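Local coordinates for protein malic enzyme (Entamoeba histolytica, PDB 3NV9) that probably catalyses the oxidative decarboxylation of malate to pyruvate with a nicotinamide dinucleotide as electron acceptor, as malic enzymes do, at residues T198-L203 with I384-A389; R221-G226 with V293-L298; G307-E312 with V330-P335; G362-L367 with G412-E417. All coordinates share one frame; numbering follows the deposited sequence.

Contact 1: T198-L203 with I384-A389; sequences TASVTL and IAASRA
S200 meets two residues of helix 380-396, A386 and S387. Its OG stands anti to the backbone N (chi1 -171°), which turns it to A386. There S200 OG lies 3.6 Å from A386 CB. The same OG is hydrogen-bonded to the carbonyl of A383, one turn before S387. The backbone of S200 takes part as well: S387 OG donates to S200 O at 2.7 Å. The C=O...donor angle is 117°, so the hydroxyl comes from the flank of the carbonyl, tilted modestly from its plane. S387 OG also has A383 O as a partner, so one hydroxyl, with a single proton, serves two backbone carbonyls. This is helix-on-helix packing in the NAD binding domain of the enzyme. The helical segments 198-203 and 384-389 run in roughly the same direction, 36° apart, with axes 7.9 Å apart at closest approach. Small residues, serine against serine and alanine, make up the close part of the interface. One turn on, L203 points at the partner helix. L203 CB lies 3.7 Å from S387 OG. Beyond it, L203 CD2 touches I384 CG1 at 4.0 Å, the two side chains meeting at a slant.

Contact 2: R221-G226 with V293-L298; sequences RMVFIG and VGADVL
M222 and V223 pair in parallel with V297 and L298 on neighbouring strands of a Rossmann-type sheet, and R221 and D296 extend the contact before them. Strand 222-225 lies between strands 248-252 and 297-300. Its end leads into G226, consistent with the glycine-rich turn that follows the first strand of dinucleotide-binding folds.

Backbone bonds set the register. V297 gives its N-H to R221 O and takes one from V223 N on its own O, at 2.9 Å. R221 O is gripped twice, since D296 N also donates to it at 2.9 Å. Both donors lie in the plane of that carbonyl.

Polar side chains close the start of the pairing. D296 OD1 accepts from R221 N at 2.8 Å through its anti lone pair, with an N-H...O angle of 158°. The other oxygen, OD2, is in a salt bridge with K215. The R221 chain bends at chi3 (60°), and its NH1 reaches the backbone where helix 288-292 ends, 3.0 Å from V293 O. Its NH2 is hydrogen-bonded to A291 O.

Apolar contacts divide between the two faces. M222 and V297 lie side by side on the face that also meets I238 of helix 229-240, with M222 CG 3.6 Å from V297 CB. On the other face V223 CG2 rests on A295 CB at 3.9 Å. Further along the strands I225 crosses the end of L298. I225 CG1 is pressed to 3.3 Å from L298 CD1, tighter than usual for two carbons.

Contact 3: G307-E312 with V330-P335; sequences GVVKAE and VPEIYP
G307 and E332 bring the two backbones closest, their CA atoms 5.0 Å apart. Residues 308 to 310 run extended toward the helix that starts at A311. Segment 330-335 diverges from them beyond I333, toward helix 335-340. Both are connections leaving the ends of neighbouring strands, 297-300 and 322-325, of the Rossmann-type sheet. Water bridges the backbones: one molecule donates to V309 O at 3.0 Å and to E332 O at 2.7 Å.

E332 points at the opposite segment. Its CG packs against G307 CA at 3.9 Å, where the glycine has no side chain. The chain then bends at chi2 (90°), and the carboxylate leads away. V309 CG2 lies against E332 CB at 3.6 Å, the two side chains crossing. I333 packs on V309: its CD1 is 3.7 Å from V309 O, and its CG2 is 4.2 Å from V309 CG1. C325 of strand 322-325 touches V309, E332 and I333.

The direct contact is mostly carbon on carbon, with V309 O against I333. The E332 oxygens bond instead to S300 OG, S302 N and A327 N. The glutamate ties strand 297-300 to the loops after it and after strand 322-325, while water links the facing carbonyls.

Contact 4: G362-L367 with G412-E417; sequences GFPGIL and GIFPKE
F414 and E417, one turn apart on helix 413-428, both point at the start of helix 363-372. The F414 ring presents its CD1 to P364 CB at 3.8 Å, and the proline ring and the phenyl ring cross at a slant. One face of the phenyl ring is covered, toward its rim, by CG2 of the preceding I413. E417 passes over G365. Its CB lies 3.6 Å and its OE1 3.3 Å from G365 CA.

The helical segments 363-367 and 413-417 run in roughly the same direction, 33° apart, with axes 7.7 Å apart at closest approach. They approach most closely at G365 and F414, whose CA atoms are 4.6 Å apart. G365 has no side chain, and a CB there would run into E417 OE1. Both helices belong to the helical packing of the NAD binding domain. Helix 363-372 is also covered by helix 114-128, and its F363 touches Y65 of the second subunit.

The E417 chain is extended beyond CG (chi2 179°), which carries CD away from its own helix toward G362, the N-cap residue of helix 363-372. OE1 comes within 3.3 Å of G362 O. Both are acceptors and are not bonded to each other. That closeness may disfavour a charge on the buried carboxylate, although the nearby helix N-terminus may offset this. On the other oxygen, E417 OE2 lies 3.8 Å from G362 CA.

How the contacts relate
Contacts 1 and 4 form one block of helices. Their centres are 10 Å apart, and they touch where A386 CB meets I366 CG1 at 3.5 Å and V201 CG1 meets G362 N at 3.6 Å. Contacts 2 and 3 form a second block, at the Rossmann sheet and the connections leaving its strands, with centres 14 Å apart. L298 CD2 touches V309 CG1 there at 4.2 Å. Helix 193-213 of contact 1 leads along the chain to the first strand of contact 2, but the two contacts do not touch. Contacts 3 and 4 lie on opposite sides of the chain's centre, about 30 Å between centres. The E332 side chain of contact 3 is about 10 Å from the sodium ion bound at T348, R350 and P354.

Contact 1: T198-L203 with I384-A389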
loop_
_atom_site.group_PDB
_atom_site.type_symbol
_atom_site.label_atom_id
_atom_site.label_comp_id
_atom_site.label_asym_id
_atom_site.label_seq_id
_atom_site.Cartn_x
_atom_site.Cartn_y
_atom_site.Cartn_z
ATOM N N THR A 198 -22.501 3.825 -0.905
ATOM C CA THR A 198 -23.395 4.959 -1.187
ATOM C C THR A 198 -24.841 4.693 -0.794
ATOM O O THR A 198 -25.506 5.544 -0.292
ATOM C CB THR A 198 -23.327 5.353 -2.693
ATOM O OG1 THR A 198 -21.994 5.773 -3.011
ATOM C CG2 THR A 198 -24.347 6.482 -3.044
ATOM N N ALA A 199 -25.360 3.522 -1.108
ATOM C CA ALA A 199 -26.726 3.178 -0.786
ATOM C C ALA A 199 -26.849 3.063 0.726
ATOM O O ALA A 199 -27.825 3.512 1.280
ATOM C CB ALA A 199 -27.110 1.899 -1.453
ATOM N N SER A 200 -25.845 2.541 1.416
ATOM C CA SER A 200 -25.915 2.585 2.910
ATOM C C SER A 200 -26.230 3.982 3.512
ATOM O O SER A 200 -27.166 4.138 4.286
ATOM C CB SER A 200 -24.643 2.014 3.528
ATOM O OG SER A 200 -24.794 1.873 4.906
ATOM N N VAL A 201 -25.450 4.995 3.165
ATOM C CA VAL A 201 -25.657 6.329 3.773
ATOM C C VAL A 201 -26.876 7.003 3.177
ATOM O O VAL A 201 -27.507 7.854 3.831
ATOM C CB VAL A 201 -24.438 7.254 3.569
ATOM C CG1 VAL A 201 -23.235 6.652 4.288
ATOM C CG2 VAL A 201 -24.091 7.395 2.059
ATOM N N THR A 202 -27.209 6.652 1.928
ATOM C CA THR A 202 -28.418 7.252 1.336
ATOM C C THR A 202 -29.685 6.837 2.102
ATOM O O THR A 202 -30.502 7.677 2.454
ATOM C CB THR A 202 -28.614 6.979 -0.169
ATOM O OG1 THR A 202 -27.409 7.241 -0.877
ATOM C CG2 THR A 202 -29.683 7.904 -0.690
ATOM N N LEU A 203 -29.834 5.532 2.320
ATOM C CA LEU A 203 -30.851 4.989 3.211
ATOM C C LEU A 203 -30.795 5.669 4.600
ATOM O O LEU A 203 -31.826 6.107 5.114
ATOM C CB LEU A 203 -30.705 3.449 3.350
ATOM C CG LEU A 203 -31.786 2.847 4.265
ATOM C CD1 LEU A 203 -33.226 3.301 3.922
ATOM C CD2 LEU A 203 -31.713 1.367 4.289
ATOM N N ILE A 384 -27.309 -2.309 5.401
ATOM C CA ILE A 384 -28.518 -1.711 6.011
ATOM C C ILE A 384 -28.320 -1.527 7.530
ATOM O O ILE A 384 -28.716 -0.547 8.100
ATOM C CB ILE A 384 -29.788 -2.529 5.676
ATOM C CG1 ILE A 384 -30.191 -2.299 4.192
ATOM C CG2 ILE A 384 -30.944 -2.172 6.636
ATOM C CD1 ILE A 384 -31.210 -3.289 3.605
ATOM N N ALA A 385 -27.652 -2.461 8.169
ATOM C CA ALA A 385 -27.374 -2.310 9.592
ATOM C C ALA A 385 -26.551 -0.999 9.809
ATOM O O ALA A 385 -26.822 -0.234 10.727
ATOM C CB ALA A 385 -26.590 -3.560 10.076
ATOM N N ALA A 386 -25.557 -0.747 8.943
ATOM C CA ALA A 386 -24.767 0.470 9.059
ATOM C C ALA A 386 -25.646 1.674 8.901
ATOM O O ALA A 386 -25.430 2.678 9.619
ATOM C CB ALA A 386 -23.589 0.514 8.061
ATOM N N SER A 387 -26.646 1.599 8.003
ATOM C CA SER A 387 -27.582 2.711 7.815
ATOM C C SER A 387 -28.359 3.003 9.075
ATOM O O SER A 387 -28.551 4.160 9.423
ATOM C CB SER A 387 -28.629 2.449 6.733
ATOM O OG SER A 387 -28.098 1.960 5.559
ATOM N N ARG A 388 -28.843 1.969 9.750
ATOM C CA ARG A 388 -29.675 2.226 10.947
ATOM C C ARG A 388 -28.789 2.789 12.019
ATOM O O ARG A 388 -29.174 3.736 12.665
ATOM C CB ARG A 388 -30.403 0.987 11.453
ATOM C CG ARG A 388 -31.420 0.384 10.465
ATOM C CD ARG A 388 -32.159 -0.847 11.087
ATOM N NE ARG A 388 -33.038 -1.484 10.097
ATOM C CZ ARG A 388 -34.073 -0.892 9.475
ATOM N NH1 ARG A 388 -34.412 0.371 9.739
ATOM N NH2 ARG A 388 -34.781 -1.583 8.578
ATOM N N ALA A 389 -27.585 2.228 12.168
ATOM C CA ALA A 389 -26.600 2.704 13.135
ATOM C C ALA A 389 -26.277 4.173 12.899
ATOM O O ALA A 389 -26.171 4.958 13.864
ATOM C CB ALA A 389 -25.324 1.872 13.048
#

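Contact 2: R221-G226 with V293-L298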
loop_
_atom_site.group_PDB
_atom_site.type_symbol
_atom_site.label_atom_id
_atom_site.label_comp_id
_atom_site.label_asym_id
_atom_site.label_seq_id
_atom_site.Cartn_x
_atom_site.Cartn_y
_atom_site.Cartn_z
ATOM N N ARG A 221 -43.959 8.303 -2.423
ATOM C CA ARG A 221 -43.597 8.209 -3.804
ATOM C C ARG A 221 -42.148 8.704 -3.973
ATOM O O ARG A 221 -41.795 9.842 -3.628
ATOM C CB ARG A 221 -44.591 9.012 -4.673
ATOM C CG ARG A 221 -46.040 8.418 -4.778
ATOM C CD ARG A 221 -46.840 9.175 -5.912
ATOM N NE ARG A 221 -46.114 8.992 -7.167
ATOM C CZ ARG A 221 -45.467 9.947 -7.836
ATOM N NH1 ARG A 221 -45.474 11.219 -7.441
ATOM N NH2 ARG A 221 -44.778 9.613 -8.911
ATOM N N MET A 222 -41.319 7.851 -4.536
ATOM C CA MET A 222 -39.912 8.187 -4.712
ATOM C C MET A 222 -39.493 8.171 -6.187
ATOM O O MET A 222 -39.718 7.156 -6.869
ATOM C CB MET A 222 -39.076 7.216 -3.898
ATOM C CG MET A 222 -39.420 7.279 -2.407
ATOM S SD MET A 222 -38.297 6.188 -1.569
ATOM C CE MET A 222 -39.111 6.035 0.061
ATOM N N VAL A 223 -38.914 9.288 -6.663
ATOM C CA VAL A 223 -38.342 9.372 -8.023
ATOM C C VAL A 223 -36.781 9.365 -8.019
ATOM O O VAL A 223 -36.169 10.250 -7.421
ATOM C CB VAL A 223 -38.803 10.637 -8.762
ATOM C CG1 VAL A 223 -38.206 10.691 -10.221
ATOM C CG2 VAL A 223 -40.325 10.727 -8.782
ATOM N N PHE A 224 -36.170 8.398 -8.712
ATOM C CA PHE A 224 -34.734 8.303 -8.854
ATOM C C PHE A 224 -34.198 8.799 -10.215
ATOM O O PHE A 224 -34.544 8.233 -11.240
ATOM C CB PHE A 224 -34.289 6.876 -8.622
ATOM C CG PHE A 224 -34.525 6.397 -7.218
ATOM C CD1 PHE A 224 -35.805 6.012 -6.801
ATOM C CD2 PHE A 224 -33.461 6.277 -6.314
ATOM C CE1 PHE A 224 -36.030 5.528 -5.466
ATOM C CE2 PHE A 224 -33.657 5.787 -4.992
ATOM C CZ PHE A 224 -34.948 5.437 -4.554
ATOM N N ILE A 225 -33.403 9.876 -10.212
ATOM C CA ILE A 225 -32.862 10.456 -11.461
ATOM C C ILE A 225 -31.473 9.855 -11.675
ATOM O O ILE A 225 -30.506 10.192 -10.926
ATOM C CB ILE A 225 -32.710 12.002 -11.439
ATOM C CG1 ILE A 225 -33.941 12.726 -10.860
ATOM C CG2 ILE A 225 -32.259 12.564 -12.825
ATOM C CD1 ILE A 225 -35.184 12.602 -11.607
ATOM N N GLY A 226 -31.394 8.931 -12.641
ATOM C CA GLY A 226 -30.143 8.245 -12.978
ATOM C C GLY A 226 -30.244 6.766 -12.655
ATOM O O GLY A 226 -30.794 6.407 -11.625
ATOM N N VAL A 293 -44.411 15.496 -9.967
ATOM C CA VAL A 293 -45.601 16.110 -9.336
ATOM C C VAL A 293 -46.162 15.190 -8.242
ATOM O O VAL A 293 -46.288 13.970 -8.425
ATOM C CB VAL A 293 -46.651 16.602 -10.409
ATOM C CG1 VAL A 293 -46.639 15.696 -11.646
ATOM C CG2 VAL A 293 -48.070 16.804 -9.802
ATOM N N GLY A 294 -46.409 15.773 -7.083
ATOM C CA GLY A 294 -46.797 15.011 -5.902
ATOM C C GLY A 294 -45.772 14.080 -5.257
ATOM O O GLY A 294 -46.092 13.398 -4.281
ATOM N N ALA A 295 -44.552 14.013 -5.790
ATOM C CA ALA A 295 -43.560 13.100 -5.220
ATOM C C ALA A 295 -43.099 13.554 -3.840
ATOM O O ALA A 295 -43.164 14.764 -3.480
ATOM C CB ALA A 295 -42.348 12.840 -6.171
ATOM N N ASP A 296 -42.630 12.573 -3.073
ATOM C CA ASP A 296 -42.141 12.818 -1.725
ATOM C C ASP A 296 -40.624 12.971 -1.659
ATOM O O ASP A 296 -40.096 13.811 -0.931
ATOM C CB ASP A 296 -42.645 11.684 -0.790
ATOM C CG ASP A 296 -44.201 11.617 -0.754
ATOM O OD1 ASP A 296 -44.822 10.750 -1.407
ATOM O OD2 ASP A 296 -44.790 12.471 -0.101
ATOM N N VAL A 297 -39.956 12.118 -2.410
ATOM C CA VAL A 297 -38.532 11.918 -2.375
ATOM C C VAL A 297 -38.039 11.955 -3.837
ATOM O O VAL A 297 -38.670 11.391 -4.746
ATOM C CB VAL A 297 -38.190 10.546 -1.681
ATOM C CG1 VAL A 297 -36.695 10.206 -1.722
ATOM C CG2 VAL A 297 -38.714 10.520 -0.227
ATOM N N LEU A 298 -36.919 12.648 -4.041
ATOM C CA LEU A 298 -36.264 12.776 -5.328
ATOM C C LEU A 298 -34.817 12.561 -5.003
ATOM O O LEU A 298 -34.246 13.285 -4.132
ATOM C CB LEU A 298 -36.460 14.191 -5.895
ATOM C CG LEU A 298 -35.721 14.621 -7.184
ATOM C CD1 LEU A 298 -35.753 13.499 -8.179
ATOM C CD2 LEU A 298 -36.334 15.923 -7.809
#

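Contact 3: G307-E312 with V330-P335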
loop_
_atom_site.group_PDB
_atom_site.type_symbol
_atom_site.label_atom_id
_atom_site.label_comp_id
_atom_site.label_asym_id
_atom_site.label_seq_id
_atom_site.Cartn_x
_atom_site.Cartn_y
_atom_site.Cartn_z
ATOM N N GLY A 307 -25.255 16.527 -13.827
ATOM C CA GLY A 307 -26.616 16.033 -13.988
ATOM C C GLY A 307 -27.590 17.175 -14.035
ATOM O O GLY A 307 -27.212 18.348 -14.110
ATOM N N VAL A 308 -28.864 16.837 -14.031
ATOM C CA VAL A 308 -29.914 17.842 -14.023
ATOM C C VAL A 308 -30.966 17.515 -12.975
ATOM O O VAL A 308 -31.569 16.451 -13.004
ATOM C CB VAL A 308 -30.683 17.914 -15.356
ATOM C CG1 VAL A 308 -31.758 19.033 -15.264
ATOM C CG2 VAL A 308 -29.761 18.128 -16.541
ATOM N N VAL A 309 -31.208 18.459 -12.080
ATOM C CA VAL A 309 -32.416 18.478 -11.291
ATOM C C VAL A 309 -33.029 19.859 -11.453
ATOM O O VAL A 309 -32.354 20.851 -11.249
ATOM C CB VAL A 309 -32.113 18.129 -9.814
ATOM C CG1 VAL A 309 -33.274 18.546 -8.877
ATOM C CG2 VAL A 309 -31.781 16.664 -9.712
ATOM N N LYS A 310 -34.310 19.936 -11.819
ATOM C CA LYS A 310 -34.944 21.226 -12.159
ATOM C C LYS A 310 -35.703 21.797 -10.988
ATOM O O LYS A 310 -36.242 21.024 -10.178
ATOM C CB LYS A 310 -35.883 21.040 -13.349
ATOM C CG LYS A 310 -35.168 20.657 -14.645
ATOM C CD LYS A 310 -36.130 20.517 -15.871
ATOM C CE LYS A 310 -35.329 20.217 -17.155
ATOM N NZ LYS A 310 -36.058 19.542 -18.256
ATOM N N ALA A 311 -35.704 23.131 -10.867
ATOM C CA ALA A 311 -36.471 23.859 -9.857
ATOM C C ALA A 311 -37.936 23.514 -9.936
ATOM O O ALA A 311 -38.642 23.435 -8.905
ATOM C CB ALA A 311 -36.342 25.372 -10.057
ATOM N N GLU A 312 -38.400 23.385 -11.180
ATOM C CA GLU A 312 -39.807 23.138 -11.474
ATOM C C GLU A 312 -40.225 21.716 -11.050
ATOM O O GLU A 312 -41.339 21.522 -10.598
ATOM C CB GLU A 312 -40.129 23.399 -12.953
ATOM C CG GLU A 312 -39.736 22.261 -13.870
ATOM C CD GLU A 312 -40.461 22.276 -15.220
ATOM O OE1 GLU A 312 -41.564 22.884 -15.275
ATOM O OE2 GLU A 312 -39.939 21.666 -16.211
ATOM N N VAL A 330 -19.855 19.250 -8.176
ATOM C CA VAL A 330 -21.016 20.152 -8.154
ATOM C C VAL A 330 -22.307 19.329 -8.141
ATOM O O VAL A 330 -22.514 18.528 -9.034
ATOM C CB VAL A 330 -21.001 21.086 -9.382
ATOM C CG1 VAL A 330 -22.156 22.080 -9.303
ATOM C CG2 VAL A 330 -19.688 21.799 -9.479
ATOM N N PRO A 331 -23.174 19.494 -7.126
ATOM C CA PRO A 331 -24.452 18.759 -7.217
ATOM C C PRO A 331 -25.389 19.211 -8.356
ATOM O O PRO A 331 -25.264 20.308 -8.906
ATOM C CB PRO A 331 -25.139 19.100 -5.919
ATOM C CG PRO A 331 -24.646 20.491 -5.644
ATOM C CD PRO A 331 -23.177 20.413 -5.990
ATOM N N GLU A 332 -26.348 18.365 -8.666
ATOM C CA GLU A 332 -27.257 18.609 -9.771
ATOM C C GLU A 332 -27.954 19.970 -9.673
ATOM O O GLU A 332 -28.298 20.563 -10.685
ATOM C CB GLU A 332 -28.266 17.466 -9.823
ATOM C CG GLU A 332 -27.628 16.153 -10.219
ATOM C CD GLU A 332 -27.107 15.327 -9.028
ATOM O OE1 GLU A 332 -26.689 15.890 -7.966
ATOM O OE2 GLU A 332 -27.072 14.084 -9.199
ATOM N N ILE A 333 -28.183 20.429 -8.457
ATOM C CA ILE A 333 -28.745 21.718 -8.211
ATOM C C ILE A 333 -28.194 22.114 -6.846
ATOM O O ILE A 333 -27.977 21.254 -6.009
ATOM C CB ILE A 333 -30.329 21.727 -8.234
ATOM C CG1 ILE A 333 -30.836 23.106 -8.635
ATOM C CG2 ILE A 333 -30.921 21.374 -6.849
ATOM C CD1 ILE A 333 -32.375 23.305 -8.508
ATOM N N TYR A 334 -27.930 23.394 -6.609
ATOM C CA TYR A 334 -27.388 23.767 -5.303
ATOM C C TYR A 334 -28.512 23.852 -4.264
ATOM O O TYR A 334 -29.652 24.135 -4.608
ATOM C CB TYR A 334 -26.614 25.106 -5.337
ATOM C CG TYR A 334 -25.220 25.065 -5.954
ATOM C CD1 TYR A 334 -24.966 25.693 -7.192
ATOM C CD2 TYR A 334 -24.135 24.443 -5.280
ATOM C CE1 TYR A 334 -23.701 25.709 -7.756
ATOM C CE2 TYR A 334 -22.830 24.439 -5.829
ATOM C CZ TYR A 334 -22.637 25.085 -7.071
ATOM O OH TYR A 334 -21.397 25.138 -7.621
ATOM N N PRO A 335 -28.184 23.598 -2.992
ATOM C CA PRO A 335 -29.168 23.652 -1.896
ATOM C C PRO A 335 -30.043 24.912 -1.900
ATOM O O PRO A 335 -31.261 24.785 -1.760
ATOM C CB PRO A 335 -28.285 23.608 -0.624
ATOM C CG PRO A 335 -27.062 22.774 -1.061
ATOM C CD PRO A 335 -26.904 22.976 -2.579
HETATM O O HOH W 1 -26.660 20.501 -13.040
HETATM O O HOH W 2 -24.298 17.283 -11.637
HETATM O O HOH W 3 -29.809 22.165 -12.174
#

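Contact 4: G362-L367 with G412-E417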
loop_
_atom_site.group_PDB
_atom_site.type_symbol
_atom_site.label_atom_id
_atom_site.label_comp_id
_atom_site.label_asym_id
_atom_site.label_seq_id
_atom_site.Cartn_x
_atom_site.Cartn_y
_atom_site.Cartn_z
ATOM N N GLY A 362 -20.153 5.884 5.900
ATOM C CA GLY A 362 -20.606 4.487 6.005
ATOM C C GLY A 362 -19.476 3.500 5.746
ATOM O O GLY A 362 -19.302 2.542 6.489
ATOM N N PHE A 363 -18.625 3.754 4.759
ATOM C CA PHE A 363 -17.522 2.769 4.528
ATOM C C PHE A 363 -16.520 2.462 5.703
ATOM O O PHE A 363 -16.107 1.293 5.883
ATOM C CB PHE A 363 -16.825 2.980 3.168
ATOM C CG PHE A 363 -15.909 4.200 3.084
ATOM C CD1 PHE A 363 -16.199 5.231 2.212
ATOM C CD2 PHE A 363 -14.707 4.249 3.792
ATOM C CE1 PHE A 363 -15.362 6.326 2.086
ATOM C CE2 PHE A 363 -13.832 5.320 3.648
ATOM C CZ PHE A 363 -14.178 6.386 2.810
ATOM N N PRO A 364 -16.153 3.481 6.520
ATOM C CA PRO A 364 -15.170 3.162 7.578
ATOM C C PRO A 364 -15.732 2.130 8.548
ATOM O O PRO A 364 -15.010 1.196 8.978
ATOM C CB PRO A 364 -14.916 4.513 8.267
ATOM C CG PRO A 364 -15.253 5.518 7.199
ATOM C CD PRO A 364 -16.397 4.923 6.412
ATOM N N GLY A 365 -17.014 2.276 8.827
ATOM C CA GLY A 365 -17.739 1.409 9.766
ATOM C C GLY A 365 -18.056 0.066 9.138
ATOM O O GLY A 365 -17.830 -0.959 9.751
ATOM N N ILE A 366 -18.551 0.060 7.904
ATOM C CA ILE A 366 -18.772 -1.229 7.196
ATOM C C ILE A 366 -17.504 -2.111 7.102
ATOM O O ILE A 366 -17.503 -3.260 7.535
ATOM C CB ILE A 366 -19.465 -1.004 5.825
ATOM C CG1 ILE A 366 -20.838 -0.398 6.044
ATOM C CG2 ILE A 366 -19.625 -2.303 5.016
ATOM C CD1 ILE A 366 -21.475 0.280 4.750
ATOM N N LEU A 367 -16.429 -1.573 6.548
ATOM C CA LEU A 367 -15.227 -2.351 6.403
ATOM C C LEU A 367 -14.686 -2.758 7.789
ATOM O O LEU A 367 -14.198 -3.872 7.967
ATOM C CB LEU A 367 -14.147 -1.557 5.613
ATOM C CG LEU A 367 -14.515 -1.378 4.127
ATOM C CD1 LEU A 367 -13.899 -0.151 3.456
ATOM C CD2 LEU A 367 -14.169 -2.676 3.331
ATOM N N GLY A 412 -17.578 8.666 16.831
ATOM C CA GLY A 412 -18.288 7.585 17.553
ATOM C C GLY A 412 -19.230 6.854 16.614
ATOM O O GLY A 412 -19.631 5.710 16.874
ATOM N N ILE A 413 -19.626 7.504 15.513
ATOM C CA ILE A 413 -20.432 6.784 14.519
ATOM C C ILE A 413 -19.761 5.463 14.215
ATOM O O ILE A 413 -20.426 4.423 14.031
ATOM C CB ILE A 413 -20.512 7.587 13.148
ATOM C CG1 ILE A 413 -21.408 8.813 13.245
ATOM C CG2 ILE A 413 -21.022 6.723 12.003
ATOM C CD1 ILE A 413 -21.082 9.866 12.162
ATOM N N PHE A 414 -18.436 5.452 14.105
ATOM C CA PHE A 414 -17.869 4.331 13.363
ATOM C C PHE A 414 -17.682 3.024 14.137
ATOM O O PHE A 414 -17.890 2.001 13.565
ATOM C CB PHE A 414 -16.653 4.763 12.568
ATOM C CG PHE A 414 -16.926 5.952 11.750
ATOM C CD1 PHE A 414 -17.661 5.830 10.586
ATOM C CD2 PHE A 414 -16.546 7.199 12.205
ATOM C CE1 PHE A 414 -18.021 6.978 9.863
ATOM C CE2 PHE A 414 -16.842 8.347 11.481
ATOM C CZ PHE A 414 -17.601 8.246 10.300
ATOM N N PRO A 415 -17.333 3.068 15.427
ATOM C CA PRO A 415 -17.343 1.810 16.185
ATOM C C PRO A 415 -18.741 1.277 16.349
ATOM O O PRO A 415 -18.941 0.059 16.411
ATOM C CB PRO A 415 -16.683 2.175 17.557
ATOM C CG PRO A 415 -16.816 3.690 17.624
ATOM C CD PRO A 415 -16.752 4.187 16.191
ATOM N N LYS A 416 -19.727 2.158 16.372
ATOM C CA LYS A 416 -21.090 1.677 16.432
ATOM C C LYS A 416 -21.484 0.994 15.082
ATOM O O LYS A 416 -22.043 -0.135 15.086
ATOM C CB LYS A 416 -22.015 2.829 16.813
ATOM C CG LYS A 416 -23.467 2.579 16.649
ATOM C CD LYS A 416 -24.186 3.901 16.868
ATOM C CE LYS A 416 -25.729 3.767 16.713
ATOM N NZ LYS A 416 -26.269 3.101 17.987
ATOM N N GLU A 417 -21.207 1.654 13.944
ATOM C CA GLU A 417 -21.375 0.969 12.631
ATOM C C GLU A 417 -20.668 -0.369 12.647
ATOM O O GLU A 417 -21.228 -1.348 12.237
ATOM C CB GLU A 417 -20.895 1.786 11.413
ATOM C CG GLU A 417 -21.757 2.984 11.133
ATOM C CD GLU A 417 -21.299 3.818 9.955
ATOM O OE1 GLU A 417 -20.160 3.663 9.506
ATOM O OE2 GLU A 417 -22.098 4.642 9.455
#